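Local structure of iron-sulfur cluster assembly protein CyaY (Psychromonas ingrahamii, 4HS5) at residues G66-D70 against D83-F88. The protein probably takes part in iron-sulfur cluster assembly as an iron-binding member of the frataxin family, and may regulate that process. Numbering follows the deposited sequence.
Sequences GHHYD and DEFLTF
Tyr69 lays one face of its ring against Phe85, at the start of helix 85-97. CB leaves the backbone with CG anti to the carbonyl carbon (chi1 -58°), which carries the ring across to the helix. CG, CD2 and CZ lie by Phe85 CD1, while CD1 has Phe85 CB as its neighbour. CE1, on the same side of the ring as CD1, comes 3.6 Å from Phe85 CA, and Asp83 O lies at the ring's edge, near the ring plane, 3.8 Å from CE1. CE2 meets Phe85 CD1 at 3.5 Å. Phe85 CD1 stands over the centre of the tyrosine face, so the edge of Phe85 meets the face of Tyr69 in a T-shaped pair, planes at 81°; Phe85 CB adds a CH-pi contact to the same face. Last, OH comes within 3.3 Å of Phe88 CD2. The contact belongs to the two-layer alpha/beta sandwich of frataxin, in which helix 85-97 packs on the antiparallel sheet beside helix 3-24, whose Leu13 and Ile17 also touch Phe85. With an alanine at Tyr69, the edge of Phe85 would probably lose the face it points into and Phe88 CD2 the hydroxyl beside it, opening a gap between strand and helix. Two residues back on the strand, His67 forms a second edge-to-face pair: Phe88, its CG anti to the backbone N, brings CZ over the imidazole, toward the rim, 3.3 Å from His67 NE2. The planes make 56°, and the other ring nitrogen, ND1, is hydrogen-bonded to Asp78. Just before Phe85, Glu84 takes the N-cap position, OE2 accepting from Leu86 N and OE1 from both Thr87 N and Thr87 OG1.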
loop_
_atom_site.group_PDB
_atom_site.type_symbol
_atom_site.label_atom_id
_atom_site.label_comp_id
_atom_site.label_asym_id
_atom_site.label_seq_id
_atom_site.Cartn_x
_atom_site.Cartn_y
_atom_site.Cartn_z
ATOM N N GLY A 66 -11.170 2.460 -5.210
ATOM C CA GLY A 66 -9.914 1.959 -5.730
ATOM C C GLY A 66 -9.025 3.142 -6.053
ATOM O O GLY A 66 -9.499 4.206 -6.468
ATOM N N HIS A 67 -7.727 2.954 -5.862
ATOM C CA HIS A 67 -6.743 3.999 -6.114
ATOM C C HIS A 67 -5.589 3.415 -6.909
ATOM O O HIS A 67 -5.133 2.318 -6.612
ATOM C CB HIS A 67 -6.217 4.544 -4.784
ATOM C CG HIS A 67 -7.262 5.218 -3.960
ATOM N ND1 HIS A 67 -7.582 6.549 -4.117
ATOM C CD2 HIS A 67 -8.080 4.741 -2.993
ATOM C CE1 HIS A 67 -8.546 6.865 -3.269
ATOM N NE2 HIS A 67 -8.869 5.787 -2.581
ATOM N N HIS A 68 -5.124 4.143 -7.924
ATOM C CA HIS A 68 -4.077 3.640 -8.807
ATOM C C HIS A 68 -2.873 4.570 -8.752
ATOM O O HIS A 68 -3.017 5.782 -8.884
ATOM C CB HIS A 68 -4.582 3.547 -10.251
ATOM C CG HIS A 68 -5.724 2.599 -10.433
ATOM N ND1 HIS A 68 -6.368 2.430 -11.638
ATOM C CD2 HIS A 68 -6.336 1.762 -9.557
ATOM C CE1 HIS A 68 -7.329 1.535 -11.499
ATOM N NE2 HIS A 68 -7.332 1.116 -10.246
ATOM N N TYR A 69 -1.689 4.001 -8.561
ATOM C CA TYR A 69 -0.504 4.824 -8.327
ATOM C C TYR A 69 0.586 4.559 -9.340
ATOM O O TYR A 69 0.850 3.408 -9.683
ATOM C CB TYR A 69 0.056 4.553 -6.928
ATOM C CG TYR A 69 -0.920 4.801 -5.816
ATOM C CD1 TYR A 69 -0.891 5.983 -5.085
ATOM C CD2 TYR A 69 -1.872 3.840 -5.488
ATOM C CE1 TYR A 69 -1.797 6.208 -4.071
ATOM C CE2 TYR A 69 -2.768 4.044 -4.474
ATOM C CZ TYR A 69 -2.728 5.219 -3.761
ATOM O OH TYR A 69 -3.641 5.420 -2.766
ATOM N N ASP A 70 1.221 5.643 -9.797
ATOM C CA ASP A 70 2.432 5.578 -10.623
ATOM C C ASP A 70 3.656 5.938 -9.793
ATOM O O ASP A 70 3.555 6.690 -8.833
ATOM C CB ASP A 70 2.347 6.579 -11.773
ATOM C CG ASP A 70 1.156 6.346 -12.665
ATOM O OD1 ASP A 70 1.115 5.288 -13.323
ATOM O OD2 ASP A 70 0.277 7.233 -12.707
ATOM N N ASP A 83 -2.322 12.154 -4.527
ATOM C CA ASP A 83 -1.921 11.801 -3.170
ATOM C C ASP A 83 -0.814 10.754 -3.189
ATOM O O ASP A 83 -0.774 9.881 -4.062
ATOM C CB ASP A 83 -3.103 11.279 -2.357
ATOM C CG ASP A 83 -4.065 12.381 -1.950
ATOM O OD1 ASP A 83 -3.696 13.574 -2.067
ATOM O OD2 ASP A 83 -5.187 12.046 -1.505
ATOM N N GLU A 84 0.087 10.851 -2.221
ATOM C CA GLU A 84 1.179 9.912 -2.152
ATOM C C GLU A 84 0.723 8.660 -1.390
ATOM O O GLU A 84 0.001 8.748 -0.397
ATOM C CB GLU A 84 2.387 10.592 -1.501
ATOM C CG GLU A 84 3.640 9.758 -1.487
ATOM C CD GLU A 84 3.717 8.889 -0.278
ATOM O OE1 GLU A 84 3.138 9.263 0.760
ATOM O OE2 GLU A 84 4.355 7.829 -0.359
ATOM N N PHE A 85 1.134 7.504 -1.891
ATOM C CA PHE A 85 0.648 6.214 -1.414
ATOM C C PHE A 85 0.819 5.983 0.086
ATOM O O PHE A 85 -0.125 5.581 0.769
ATOM C CB PHE A 85 1.364 5.100 -2.188
ATOM C CG PHE A 85 0.939 3.711 -1.799
ATOM C CD1 PHE A 85 -0.076 3.067 -2.483
ATOM C CD2 PHE A 85 1.581 3.038 -0.772
ATOM C CE1 PHE A 85 -0.463 1.774 -2.129
ATOM C CE2 PHE A 85 1.192 1.758 -0.408
ATOM C CZ PHE A 85 0.166 1.129 -1.084
ATOM N N LEU A 86 2.030 6.173 0.592
ATOM C CA LEU A 86 2.295 5.795 1.974
ATOM C C LEU A 86 1.589 6.710 2.970
ATOM O O LEU A 86 1.091 6.250 4.004
ATOM C CB LEU A 86 3.799 5.737 2.235
ATOM C CG LEU A 86 4.492 4.624 1.449
ATOM C CD1 LEU A 86 5.981 4.750 1.654
ATOM C CD2 LEU A 86 3.981 3.258 1.910
ATOM N N THR A 87 1.527 7.995 2.625
ATOM C CA THR A 87 0.760 8.987 3.374
ATOM C C THR A 87 -0.715 8.588 3.388
ATOM O O THR A 87 -1.376 8.580 4.431
ATOM C CB THR A 87 0.913 10.386 2.732
ATOM O OG1 THR A 87 2.296 10.768 2.767
ATOM C CG2 THR A 87 0.101 11.413 3.492
ATOM N N PHE A 88 -1.218 8.221 2.217
ATOM C CA PHE A 88 -2.617 7.862 2.097
ATOM C C PHE A 88 -2.927 6.558 2.837
ATOM O O PHE A 88 -3.990 6.404 3.440
ATOM C CB PHE A 88 -2.984 7.750 0.617
ATOM C CG PHE A 88 -4.450 7.546 0.379
ATOM C CD1 PHE A 88 -5.326 8.618 0.385
ATOM C CD2 PHE A 88 -4.947 6.277 0.153
ATOM C CE1 PHE A 88 -6.679 8.424 0.164
ATOM C CE2 PHE A 88 -6.296 6.070 -0.066
ATOM C CZ PHE A 88 -7.159 7.153 -0.065
#